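Local coordinates for protein hydrolase (Burkholderia cenocepacia, PDB 4QKU) that probably hydrolyses fumarylacetoacetate to fumarate and acetoacetate, the last step of phenylalanine and tyrosine breakdown, using bound metal ions, at residues I221-G226 / L413-W418; V252-W257 / G366-S371; S258-Q263 / F382-E387; E323-A328 / A332-I337. All coordinates share one frame; numbering follows the deposited sequence.

Interaction 1 of 4, residues I221-G226 / L413-W418; sequences IELETG and LTLAGW
I221 and L413 form the tight end of this contact. The CG2 methyl of I221 presses against the branch point of L413, with CG2 to CG at 3.3 Å. It also meets L413 CD1 at 3.7 Å. I221 chi1 of 53° sets CG1 between the backbone N and carbonyl carbon, and CG2 is then the branch that meets the leucine. Two residues along each strand, L223 reaches L415. L223 CD1 lies 3.7 Å from L415 CG and 4.0 Å from L415 CD2. Both pairs meet at a slant rather than end on.

The fit slackens beyond L223. E224 offers little more than its backbone O, 4.2 Å from L415 CD2. On strand 412-421, T414 and A416 point away from the contact and are partly exposed. The carboxylates of E222 and E224 also leave it. E222 forms salt bridges with K276 and R260, and E224 bonds to G372 N.

The two faces of strand 219-229 thus differ in chemistry. The contact itself is purely apolar and buried. The two glutamates, predicted calcium ligands, are directed to the polar site away from it.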
loop_
_atom_site.group_PDB
_atom_site.type_symbol
_atom_site.label_atom_id
_atom_site.label_comp_id
_atom_site.label_asym_id
_atom_site.label_seq_id
_atom_site.Cartn_x
_atom_site.Cartn_y
_atom_site.Cartn_z
ATOM N N ILE B 221 -20.323 1.314 -7.152
ATOM C CA ILE B 221 -19.873 1.824 -5.866
ATOM C C ILE B 221 -19.723 0.685 -4.922
ATOM O O ILE B 221 -20.156 -0.435 -5.204
ATOM C CB ILE B 221 -20.867 2.833 -5.268
ATOM C CG1 ILE B 221 -22.299 2.272 -5.205
ATOM C CG2 ILE B 221 -20.873 4.092 -6.098
ATOM C CD1 ILE B 221 -22.762 2.044 -3.802
ATOM N N GLU B 222 -19.067 0.960 -3.802
ATOM C CA GLU B 222 -19.089 0.041 -2.659
ATOM C C GLU B 222 -19.173 0.861 -1.391
ATOM O O GLU B 222 -18.211 1.536 -1.016
ATOM C CB GLU B 222 -17.847 -0.839 -2.651
ATOM C CG GLU B 222 -17.879 -1.984 -3.665
ATOM C CD GLU B 222 -17.002 -3.153 -3.256
ATOM O OE1 GLU B 222 -17.466 -4.305 -3.431
ATOM O OE2 GLU B 222 -15.866 -2.920 -2.751
ATOM N N LEU B 223 -20.356 0.842 -0.772
ATOM C CA LEU B 223 -20.569 1.500 0.518
ATOM C C LEU B 223 -19.771 0.834 1.665
ATOM O O LEU B 223 -19.956 -0.331 1.961
ATOM C CB LEU B 223 -22.053 1.506 0.885
ATOM C CG LEU B 223 -22.425 1.933 2.311
ATOM C CD1 LEU B 223 -22.015 3.366 2.612
ATOM C CD2 LEU B 223 -23.922 1.759 2.476
ATOM N N GLU B 224 -18.888 1.609 2.277
ATOM C CA GLU B 224 -18.024 1.136 3.332
ATOM C C GLU B 224 -17.728 2.281 4.263
ATOM O O GLU B 224 -17.999 3.447 3.940
ATOM C CB GLU B 224 -16.646 0.643 2.785
ATOM C CG GLU B 224 -16.676 -0.305 1.593
ATOM C CD GLU B 224 -15.334 -0.965 1.332
ATOM O OE1 GLU B 224 -14.495 -1.035 2.265
ATOM O OE2 GLU B 224 -15.119 -1.469 0.198
ATOM N N THR B 225 -17.176 1.931 5.413
ATOM C CA THR B 225 -16.471 2.881 6.245
ATOM C C THR B 225 -15.026 2.418 6.386
ATOM O O THR B 225 -14.684 1.250 6.172
ATOM C CB THR B 225 -17.022 2.932 7.693
ATOM O OG1 THR B 225 -16.788 1.674 8.324
ATOM C CG2 THR B 225 -18.530 3.258 7.744
ATOM N N GLY B 226 -14.167 3.352 6.739
ATOM C CA GLY B 226 -12.783 3.015 6.945
ATOM C C GLY B 226 -12.324 3.686 8.191
ATOM O O GLY B 226 -12.775 4.780 8.503
ATOM N N LEU B 413 -22.455 9.886 -7.336
ATOM C CA LEU B 413 -22.728 8.934 -6.239
ATOM C C LEU B 413 -22.289 9.535 -4.938
ATOM O O LEU B 413 -21.166 10.023 -4.834
ATOM C CB LEU B 413 -21.985 7.626 -6.459
ATOM C CG LEU B 413 -22.630 6.603 -7.410
ATOM C CD1 LEU B 413 -23.900 6.040 -6.794
ATOM C CD2 LEU B 413 -22.907 7.171 -8.798
ATOM N N THR B 414 -23.178 9.518 -3.956
ATOM C CA THR B 414 -22.885 10.096 -2.652
ATOM C C THR B 414 -23.123 9.082 -1.517
ATOM O O THR B 414 -24.133 8.401 -1.482
ATOM C CB THR B 414 -23.710 11.388 -2.423
ATOM O OG1 THR B 414 -23.580 12.240 -3.573
ATOM C CG2 THR B 414 -23.198 12.151 -1.224
ATOM N N LEU B 415 -22.168 8.993 -0.614
ATOM C CA LEU B 415 -22.322 8.240 0.621
ATOM C C LEU B 415 -22.543 9.263 1.710
ATOM O O LEU B 415 -21.881 10.304 1.721
ATOM C CB LEU B 415 -21.042 7.482 0.953
ATOM C CG LEU B 415 -20.798 6.075 0.395
ATOM C CD1 LEU B 415 -21.084 5.971 -1.094
ATOM C CD2 LEU B 415 -19.357 5.663 0.685
ATOM N N ALA B 416 -23.477 8.971 2.606
ATOM C CA ALA B 416 -23.674 9.772 3.784
ATOM C C ALA B 416 -23.791 8.833 4.978
ATOM O O ALA B 416 -24.201 7.695 4.842
ATOM C CB ALA B 416 -24.929 10.620 3.652
ATOM N N GLY B 417 -23.482 9.351 6.159
ATOM C CA GLY B 417 -23.585 8.558 7.362
ATOM C C GLY B 417 -23.715 9.427 8.591
ATOM O O GLY B 417 -23.209 10.547 8.632
ATOM N N TRP B 418 -24.375 8.895 9.604
ATOM C CA TRP B 418 -24.613 9.671 10.808
ATOM C C TRP B 418 -25.142 8.809 11.940
ATOM O O TRP B 418 -25.761 7.752 11.713
ATOM C CB TRP B 418 -25.620 10.809 10.532
ATOM C CG TRP B 418 -27.021 10.304 10.327
ATOM C CD1 TRP B 418 -27.972 10.136 11.290
ATOM C CD2 TRP B 418 -27.607 9.861 9.100
ATOM N NE1 TRP B 418 -29.125 9.637 10.734
ATOM C CE2 TRP B 418 -28.932 9.464 9.390
ATOM C CE3 TRP B 418 -27.156 9.796 7.774
ATOM C CZ2 TRP B 418 -29.800 8.983 8.408
ATOM C CZ3 TRP B 418 -28.019 9.300 6.789
ATOM C CH2 TRP B 418 -29.316 8.896 7.109
#

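Interaction 2 of 4, residues V252-W257 / G366-S371. With NA (sodium ion), chain H.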
loop_
_atom_site.group_PDB
_atom_site.type_symbol
_atom_site.label_atom_id
_atom_site.label_comp_id
_atom_site.label_asym_id
_atom_site.label_seq_id
_atom_site.Cartn_x
_atom_site.Cartn_y
_atom_site.Cartn_z
ATOM N N VAL B 252 -14.138 7.355 8.713
ATOM C CA VAL B 252 -14.601 8.120 7.574
ATOM C C VAL B 252 -15.502 7.225 6.738
ATOM O O VAL B 252 -15.530 5.995 6.928
ATOM C CB VAL B 252 -13.428 8.595 6.672
ATOM C CG1 VAL B 252 -12.544 9.615 7.391
ATOM C CG2 VAL B 252 -12.595 7.430 6.161
ATOM N N LEU B 253 -16.186 7.827 5.771
ATOM C CA LEU B 253 -16.948 7.053 4.804
ATOM C C LEU B 253 -16.019 6.733 3.665
ATOM O O LEU B 253 -15.090 7.501 3.365
ATOM C CB LEU B 253 -18.138 7.845 4.284
ATOM C CG LEU B 253 -19.085 8.365 5.360
ATOM C CD1 LEU B 253 -20.126 9.278 4.746
ATOM C CD2 LEU B 253 -19.756 7.220 6.062
ATOM N N LEU B 254 -16.281 5.613 3.001
ATOM C CA LEU B 254 -15.357 5.081 2.006
ATOM C C LEU B 254 -16.128 4.448 0.848
ATOM O O LEU B 254 -16.888 3.521 1.048
ATOM C CB LEU B 254 -14.427 4.065 2.666
ATOM C CG LEU B 254 -13.239 3.491 1.850
ATOM C CD1 LEU B 254 -12.147 3.010 2.786
ATOM C CD2 LEU B 254 -13.647 2.330 0.960
ATOM N N ASN B 255 -15.926 4.994 -0.354
ATOM C CA ASN B 255 -16.500 4.461 -1.542
ATOM C C ASN B 255 -15.403 3.754 -2.286
ATOM O O ASN B 255 -14.516 4.386 -2.852
ATOM C CB ASN B 255 -17.103 5.564 -2.408
ATOM C CG ASN B 255 -17.885 5.007 -3.587
ATOM O OD1 ASN B 255 -17.848 3.798 -3.868
ATOM N ND2 ASN B 255 -18.600 5.883 -4.283
ATOM N N ASP B 256 -15.471 2.426 -2.283
ATOM C CA ASP B 256 -14.478 1.635 -2.974
ATOM C C ASP B 256 -14.971 1.359 -4.368
ATOM O O ASP B 256 -15.465 0.263 -4.659
ATOM C CB ASP B 256 -14.165 0.328 -2.269
ATOM C CG ASP B 256 -13.063 -0.461 -2.988
ATOM O OD1 ASP B 256 -12.289 0.156 -3.758
ATOM O OD2 ASP B 256 -12.989 -1.690 -2.824
ATOM N N TRP B 257 -14.823 2.357 -5.230
ATOM C CA TRP B 257 -15.275 2.230 -6.602
ATOM C C TRP B 257 -14.726 0.965 -7.205
ATOM O O TRP B 257 -13.535 0.675 -7.053
ATOM C CB TRP B 257 -14.800 3.403 -7.442
ATOM C CG TRP B 257 -15.132 4.779 -6.925
ATOM C CD1 TRP B 257 -14.311 5.608 -6.188
ATOM C CD2 TRP B 257 -16.333 5.490 -7.130
ATOM N NE1 TRP B 257 -14.949 6.774 -5.930
ATOM C CE2 TRP B 257 -16.185 6.742 -6.517
ATOM C CE3 TRP B 257 -17.519 5.210 -7.816
ATOM C CZ2 TRP B 257 -17.177 7.699 -6.552
ATOM C CZ3 TRP B 257 -18.500 6.173 -7.864
ATOM C CH2 TRP B 257 -18.330 7.399 -7.221
ATOM N N GLY B 366 -2.066 6.952 10.240
ATOM C CA GLY B 366 -2.687 7.327 8.987
ATOM C C GLY B 366 -3.173 6.155 8.148
ATOM O O GLY B 366 -3.795 6.360 7.124
ATOM N N ASP B 367 -2.856 4.925 8.534
ATOM C CA ASP B 367 -3.283 3.774 7.746
ATOM C C ASP B 367 -4.784 3.811 7.608
ATOM O O ASP B 367 -5.485 4.099 8.579
ATOM C CB ASP B 367 -2.879 2.428 8.379
ATOM C CG ASP B 367 -1.510 1.985 7.979
ATOM O OD1 ASP B 367 -0.986 2.509 6.949
ATOM O OD2 ASP B 367 -0.898 1.116 8.699
ATOM N N LEU B 368 -5.259 3.468 6.426
ATOM C CA LEU B 368 -6.670 3.374 6.165
ATOM C C LEU B 368 -7.134 1.920 6.128
ATOM O O LEU B 368 -6.598 1.109 5.365
ATOM C CB LEU B 368 -6.979 4.051 4.817
ATOM C CG LEU B 368 -8.408 3.988 4.306
ATOM C CD1 LEU B 368 -9.324 4.749 5.252
ATOM C CD2 LEU B 368 -8.502 4.551 2.878
ATOM N N MET B 369 -8.180 1.624 6.903
ATOM C CA MET B 369 -8.754 0.277 6.933
ATOM C C MET B 369 -10.242 0.236 6.641
ATOM O O MET B 369 -11.064 0.754 7.395
ATOM C CB MET B 369 -8.443 -0.353 8.262
ATOM C CG MET B 369 -6.967 -0.205 8.597
ATOM S SD MET B 369 -6.259 -1.687 9.262
ATOM C CE MET B 369 -4.523 -1.235 9.299
ATOM N N GLY B 370 -10.565 -0.376 5.503
ATOM C CA GLY B 370 -11.913 -0.413 4.988
ATOM C C GLY B 370 -12.649 -1.568 5.596
ATOM O O GLY B 370 -12.088 -2.634 5.801
ATOM N N SER B 371 -13.922 -1.340 5.868
ATOM C CA SER B 371 -14.801 -2.335 6.448
ATOM C C SER B 371 -15.159 -3.471 5.498
ATOM O O SER B 371 -15.525 -4.563 5.945
ATOM C CB SER B 371 -16.113 -1.648 6.837
ATOM O OG SER B 371 -16.719 -1.080 5.681
HETATM NA NA NA H . -11.722 1.516 -5.636
#
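L254 and L368 meet with aliphatic ends only, and the flat groups that matter here, the W257 ring and the D256 carboxylate, lie toward the end of 252-257. The indole of W257 carries the amide of N255 on one face. N255 ND2 sits 3.1 Å above that ring plane, shifted toward the rim. W257 NE1 is hydrogen-bonded to T281 OG1. The carboxylate of D256 gives one oxygen to a metal: D256 OD1 binds the sodium ion at 2.4 Å. The carbonyl W257 O binds the same ion at 2.5 Å. K276 O, A279 O and T280 OG1 complete the five protein ligands.

The contact between the segments is looser and wholly apolar. L254 has CG anti to its backbone N (chi1 -172°), which sends CD1 across to the other strand. There L254 CD1 lies 4.0 Å from L368 CD2 and 4.1 Å from G370 CA. V252 CG2 adds a weaker touch on L368 CD1 at 4.3 Å. G370 has no side chain, and the leucine methyl approaches its backbone directly. The axes of 252-255 and 368-370 come within 8.8 Å and are inclined at 65°. In the sheet, strand 219-229 lies between their parent strands, and the leucines bridge across it. Y147 packs on L254, L368 and D256.

Apolar packing and metal binding therefore follow each other within a few residues. L254 belongs to the buried apolar packing. D256, also a predicted magnesium and calcium ligand, and W257 hold the ion with oxygen atoms alone. Such all-oxygen ligation suits a hard cation.

Interaction 3 of 4, residues S258-Q263 / F382-E387; sequences SARDIQ and FGSLLE. With SO4 (sulfate ion), chain J.
R260 bends at chi2 (-56°) and then runs out to lay its guanidinium against S384 and L386. L386 has CG anti to its backbone N (chi1 175°), and its CD2 comes over one face of that group. L386 CD2 is 3.8 Å from R260 NE, as is L386 CB. S258 CB covers the opposite face. S384 CB comes in at the edge, 3.6 Å from R260 NH2.

The NH1 end is polar. R260 NH1 donates to Q263 OE1 at 3.0 Å, in the plane of both groups and on a lone pair. NH1 also donates to sulfate O3 at 2.8 Å, and Q263 NE2 reaches the same O3 at 3.1 Å. H156 and K276 hold the sulfate too. Q263 is a predicted substrate ligand, so the anion may mark part of the substrate pocket. R260 also forms salt bridges with D220 and E222. Sandwiched and bonded in this way, the guanidinium has little freedom to turn.

S384 caps the helix of L386: its OG accepts from E387 N and donates to E387 OE2. The contact thus joins the start of helix 260-266, just after strand 248-259, to the start of helix 385-388. Strand 219-229 supplies the acidic partners of R260.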
loop_
_atom_site.group_PDB
_atom_site.type_symbol
_atom_site.label_atom_id
_atom_site.label_comp_id
_atom_site.label_asym_id
_atom_site.label_seq_id
_atom_site.Cartn_x
_atom_site.Cartn_y
_atom_site.Cartn_z
ATOM N N SER B 258 -15.584 0.230 -7.902
ATOM C CA SER B 258 -15.244 -1.085 -8.447
ATOM C C SER B 258 -15.698 -1.225 -9.900
ATOM O O SER B 258 -16.821 -0.841 -10.234
ATOM C CB SER B 258 -15.943 -2.140 -7.625
ATOM O OG SER B 258 -15.620 -2.017 -6.253
ATOM N N ALA B 259 -14.832 -1.738 -10.769
ATOM C CA ALA B 259 -15.228 -2.069 -12.131
ATOM C C ALA B 259 -15.492 -3.566 -12.225
ATOM O O ALA B 259 -14.552 -4.352 -12.296
ATOM C CB ALA B 259 -14.149 -1.656 -13.106
ATOM N N ARG B 260 -16.761 -3.959 -12.235
ATOM C CA ARG B 260 -17.121 -5.371 -12.035
ATOM C C ARG B 260 -16.758 -6.273 -13.178
ATOM O O ARG B 260 -16.426 -7.445 -12.949
ATOM C CB ARG B 260 -18.610 -5.546 -11.775
ATOM C CG ARG B 260 -19.153 -4.688 -10.655
ATOM C CD ARG B 260 -18.397 -4.924 -9.387
ATOM N NE ARG B 260 -19.095 -4.458 -8.195
ATOM C CZ ARG B 260 -18.633 -4.657 -6.968
ATOM N NH1 ARG B 260 -17.485 -5.283 -6.808
ATOM N NH2 ARG B 260 -19.304 -4.233 -5.907
ATOM N N ASP B 261 -16.772 -5.750 -14.395
ATOM C CA ASP B 261 -16.419 -6.580 -15.556
ATOM C C ASP B 261 -14.916 -6.833 -15.635
ATOM O O ASP B 261 -14.479 -7.931 -16.006
ATOM C CB ASP B 261 -16.973 -6.031 -16.886
ATOM C CG ASP B 261 -16.946 -4.510 -16.998
ATOM O OD1 ASP B 261 -16.518 -3.780 -16.067
ATOM O OD2 ASP B 261 -17.378 -4.028 -18.074
ATOM N N ILE B 262 -14.138 -5.820 -15.261
ATOM C CA ILE B 262 -12.690 -5.920 -15.169
ATOM C C ILE B 262 -12.302 -6.904 -14.069
ATOM O O ILE B 262 -11.390 -7.722 -14.233
ATOM C CB ILE B 262 -12.067 -4.537 -14.868
ATOM C CG1 ILE B 262 -12.314 -3.563 -16.046
ATOM C CG2 ILE B 262 -10.567 -4.669 -14.606
ATOM C CD1 ILE B 262 -11.881 -2.121 -15.806
ATOM N N GLN B 263 -13.008 -6.803 -12.949
ATOM C CA GLN B 263 -12.750 -7.599 -11.764
ATOM C C GLN B 263 -12.928 -9.109 -12.004
ATOM O O GLN B 263 -11.988 -9.893 -11.773
ATOM C CB GLN B 263 -13.694 -7.143 -10.675
ATOM C CG GLN B 263 -13.503 -7.765 -9.303
ATOM C CD GLN B 263 -14.562 -7.281 -8.328
ATOM O OE1 GLN B 263 -15.425 -6.474 -8.694
ATOM N NE2 GLN B 263 -14.518 -7.771 -7.092
ATOM N N PHE B 382 -28.523 -3.184 0.457
ATOM C CA PHE B 382 -27.297 -3.742 -0.097
ATOM C C PHE B 382 -26.418 -2.589 -0.540
ATOM O O PHE B 382 -26.916 -1.634 -1.142
ATOM C CB PHE B 382 -27.572 -4.629 -1.294
ATOM C CG PHE B 382 -28.425 -5.822 -1.010
ATOM C CD1 PHE B 382 -28.629 -6.291 0.283
ATOM C CD2 PHE B 382 -29.015 -6.519 -2.075
ATOM C CE1 PHE B 382 -29.412 -7.418 0.498
ATOM C CE2 PHE B 382 -29.805 -7.644 -1.860
ATOM C CZ PHE B 382 -30.000 -8.103 -0.571
ATOM N N GLY B 383 -25.124 -2.689 -0.274
ATOM C CA GLY B 383 -24.194 -1.576 -0.433
ATOM C C GLY B 383 -23.491 -1.436 -1.781
ATOM O O GLY B 383 -22.533 -0.677 -1.893
ATOM N N SER B 384 -23.972 -2.139 -2.805
ATOM C CA SER B 384 -23.470 -1.911 -4.153
ATOM C C SER B 384 -24.555 -2.121 -5.182
ATOM O O SER B 384 -25.546 -2.781 -4.889
ATOM C CB SER B 384 -22.324 -2.870 -4.446
ATOM O OG SER B 384 -22.807 -4.183 -4.574
ATOM N N LEU B 385 -24.384 -1.590 -6.389
ATOM C CA LEU B 385 -25.374 -1.818 -7.441
ATOM C C LEU B 385 -25.334 -3.250 -7.963
ATOM O O LEU B 385 -26.383 -3.833 -8.313
ATOM C CB LEU B 385 -25.216 -0.818 -8.578
ATOM C CG LEU B 385 -25.731 0.562 -8.188
ATOM C CD1 LEU B 385 -25.069 1.649 -8.995
ATOM C CD2 LEU B 385 -27.232 0.629 -8.361
ATOM N N LEU B 386 -24.144 -3.843 -7.969
ATOM C CA LEU B 386 -24.023 -5.258 -8.263
ATOM C C LEU B 386 -25.080 -6.021 -7.461
ATOM O O LEU B 386 -25.816 -6.840 -8.033
ATOM C CB LEU B 386 -22.624 -5.773 -7.935
ATOM C CG LEU B 386 -22.427 -7.290 -8.091
ATOM C CD1 LEU B 386 -22.675 -7.731 -9.520
ATOM C CD2 LEU B 386 -21.051 -7.722 -7.617
ATOM N N GLU B 387 -25.158 -5.750 -6.156
ATOM C CA GLU B 387 -26.138 -6.417 -5.292
ATOM C C GLU B 387 -27.572 -5.889 -5.514
ATOM O O GLU B 387 -28.490 -6.671 -5.726
ATOM C CB GLU B 387 -25.758 -6.275 -3.826
ATOM C CG GLU B 387 -24.520 -7.057 -3.400
ATOM C CD GLU B 387 -23.974 -6.581 -2.067
ATOM O OE1 GLU B 387 -24.353 -7.142 -1.017
ATOM O OE2 GLU B 387 -23.207 -5.593 -2.054
HETATM S S SO4 J . -16.420 -7.433 -3.684
HETATM O O1 SO4 J . -15.230 -8.116 -3.130
HETATM O O2 SO4 J . -17.103 -6.713 -2.594
HETATM O O3 SO4 J . -16.047 -6.453 -4.732
HETATM O O4 SO4 J . -17.290 -8.474 -4.281
#

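Interaction 4 of 4, residues E323-A328 / A332-I337; sequences EVTLRA and AEATSI
L326 and T335 form the central pair of this contact, bonded through both backbones. L326 N donates to T335 O at 2.9 Å, and T335 N donates to L326 O at 2.8 Å. Further along, I337 N donates to V324 O at 2.8 Å. T325 and S336 make the non-hydrogen-bonded pair between them.

Side chains add a second layer. On the T325 face, T325 CB touches A334 CB at 3.7 Å. At one end of that face, S336 OG donates to the anti lone pair of E323 OE2, at 2.6 Å. E323 can do this because its chain is extended. S336 OG is also bonded to R339. V324 CG1 packs on I337 CD1 at 3.8 Å.

R327 closes the other end. Its chain bends at chi3 (-65°) and folds over the opposing backbone, with A334 N 3.6 Å above the guanidinium centre. R327 NH1 makes a weak bond to A332 O at 2.7 Å; it is also hydrogen-bonded to A331 O. The carboxylate of E333 is near but well out of the guanidinium plane.

Outside this, strand 412-421 pairs with the other edge of 323-328, and V324 packs on I221 and L223. T335 OG1 bonds to N399 N. The turn end, at A332 and E333, is solvent-exposed, while V324 and I337 are buried. The whole is an antiparallel beta hairpin, strands 317-327 and 335-341, with R327 clasping its turn end. The hairpin belongs to the C-terminal FAH-family region.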
loop_
_atom_site.group_PDB
_atom_site.type_symbol
_atom_site.label_atom_id
_atom_site.label_comp_id
_atom_site.label_asym_id
_atom_site.label_seq_id
_atom_site.Cartn_x
_atom_site.Cartn_y
_atom_site.Cartn_z
ATOM N N GLU B 323 -26.398 5.821 4.086
ATOM C CA GLU B 323 -27.224 5.951 2.903
ATOM C C GLU B 323 -26.374 6.241 1.677
ATOM O O GLU B 323 -25.351 6.933 1.736
ATOM C CB GLU B 323 -28.249 7.064 3.099
ATOM C CG GLU B 323 -29.196 7.255 1.918
ATOM C CD GLU B 323 -30.382 8.150 2.223
ATOM O OE1 GLU B 323 -30.249 9.059 3.076
ATOM O OE2 GLU B 323 -31.465 7.933 1.619
ATOM N N VAL B 324 -26.811 5.691 0.555
ATOM C CA VAL B 324 -26.213 6.010 -0.747
ATOM C C VAL B 324 -27.263 6.650 -1.643
ATOM O O VAL B 324 -28.392 6.163 -1.733
ATOM C CB VAL B 324 -25.656 4.757 -1.452
ATOM C CG1 VAL B 324 -24.981 5.147 -2.755
ATOM C CG2 VAL B 324 -24.699 4.006 -0.547
ATOM N N THR B 325 -26.879 7.737 -2.307
ATOM C CA THR B 325 -27.720 8.342 -3.351
ATOM C C THR B 325 -27.006 8.369 -4.697
ATOM O O THR B 325 -25.771 8.367 -4.765
ATOM C CB THR B 325 -28.146 9.772 -2.979
ATOM O OG1 THR B 325 -27.023 10.657 -3.089
ATOM C CG2 THR B 325 -28.699 9.815 -1.548
ATOM N N LEU B 326 -27.801 8.405 -5.761
ATOM C CA LEU B 326 -27.317 8.530 -7.136
ATOM C C LEU B 326 -28.112 9.638 -7.824
ATOM O O LEU B 326 -29.330 9.568 -7.869
ATOM C CB LEU B 326 -27.532 7.208 -7.887
ATOM C CG LEU B 326 -26.921 7.031 -9.288
ATOM C CD1 LEU B 326 -26.909 5.559 -9.640
ATOM C CD2 LEU B 326 -27.668 7.772 -10.384
ATOM N N ARG B 327 -27.416 10.628 -8.384
ATOM C CA ARG B 327 -28.036 11.719 -9.138
ATOM C C ARG B 327 -27.488 11.706 -10.568
ATOM O O ARG B 327 -26.305 11.893 -10.769
ATOM C CB ARG B 327 -27.729 13.075 -8.470
ATOM C CG ARG B 327 -28.461 14.284 -9.048
ATOM C CD ARG B 327 -27.878 15.617 -8.568
ATOM N NE ARG B 327 -28.051 15.809 -7.127
ATOM C CZ ARG B 327 -29.087 16.418 -6.510
ATOM N NH1 ARG B 327 -30.109 16.948 -7.184
ATOM N NH2 ARG B 327 -29.113 16.495 -5.174
ATOM N N ALA B 328 -28.362 11.496 -11.553
ATOM C CA ALA B 328 -27.985 11.622 -12.963
ATOM C C ALA B 328 -27.583 13.043 -13.253
ATOM O O ALA B 328 -27.983 13.967 -12.546
ATOM C CB ALA B 328 -29.132 11.204 -13.872
ATOM N N ALA B 332 -32.662 17.143 -10.707
ATOM C CA ALA B 332 -32.953 18.071 -9.614
ATOM C C ALA B 332 -32.852 17.403 -8.240
ATOM O O ALA B 332 -32.554 18.069 -7.249
ATOM C CB ALA B 332 -34.337 18.688 -9.806
ATOM N N GLU B 333 -33.085 16.097 -8.177
ATOM C CA GLU B 333 -33.001 15.361 -6.920
ATOM C C GLU B 333 -32.256 14.042 -7.103
ATOM O O GLU B 333 -32.321 13.411 -8.156
ATOM C CB GLU B 333 -34.403 15.109 -6.328
ATOM C CG GLU B 333 -34.352 14.635 -4.873
ATOM C CD GLU B 333 -33.739 15.643 -3.916
ATOM O OE1 GLU B 333 -34.080 16.859 -3.999
ATOM O OE2 GLU B 333 -32.927 15.205 -3.070
ATOM N N ALA B 334 -31.536 13.633 -6.064
ATOM C CA ALA B 334 -30.867 12.342 -6.045
ATOM C C ALA B 334 -31.838 11.208 -5.702
ATOM O O ALA B 334 -32.888 11.450 -5.129
ATOM C CB ALA B 334 -29.723 12.377 -5.052
ATOM N N THR B 335 -31.485 9.981 -6.074
ATOM C CA THR B 335 -32.259 8.813 -5.701
ATOM C C THR B 335 -31.539 8.089 -4.564
ATOM O O THR B 335 -30.370 7.764 -4.692
ATOM C CB THR B 335 -32.424 7.855 -6.902
ATOM O OG1 THR B 335 -33.016 8.549 -8.006
ATOM C CG2 THR B 335 -33.299 6.664 -6.548
ATOM N N SER B 336 -32.245 7.842 -3.456
ATOM C CA SER B 336 -31.753 7.007 -2.370
ATOM C C SER B 336 -31.797 5.545 -2.818
ATOM O O SER B 336 -32.862 5.017 -3.095
ATOM C CB SER B 336 -32.625 7.184 -1.124
ATOM O OG SER B 336 -32.327 6.226 -0.112
ATOM N N ILE B 337 -30.646 4.895 -2.922
ATOM C CA ILE B 337 -30.613 3.527 -3.421
ATOM C C ILE B 337 -30.272 2.506 -2.351
ATOM O O ILE B 337 -30.476 1.314 -2.548
ATOM C CB ILE B 337 -29.662 3.391 -4.637
ATOM C CG1 ILE B 337 -28.202 3.676 -4.242
ATOM C CG2 ILE B 337 -30.096 4.323 -5.762
ATOM C CD1 ILE B 337 -27.183 3.353 -5.323
#

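All four contacts lie in the C-terminal FAH-family region. Interactions 1 and 2 are neighbours, with centres about 9 Å apart, and share the sheet holding strands 219-229, 248-259 and 368-370. Interaction 3 starts where 252-257 ends; its centre is about 14 Å from that of interaction 1. The centre of interaction 4 is about 12 Å from that of interaction 1, linked through strand 412-421, which pairs with 317-327. Interactions 3 and 4, centres about 17 Å apart, also touch. Interaction 1 therefore joins the two sheets. In sequence, 221-226 comes first and 413-418 last. Interactions 2 and 3 alternate along the chain; 252-257 and 258-263 adjoin, so sodium ligands are followed closely by sulfate-binding residues of helix 260-266.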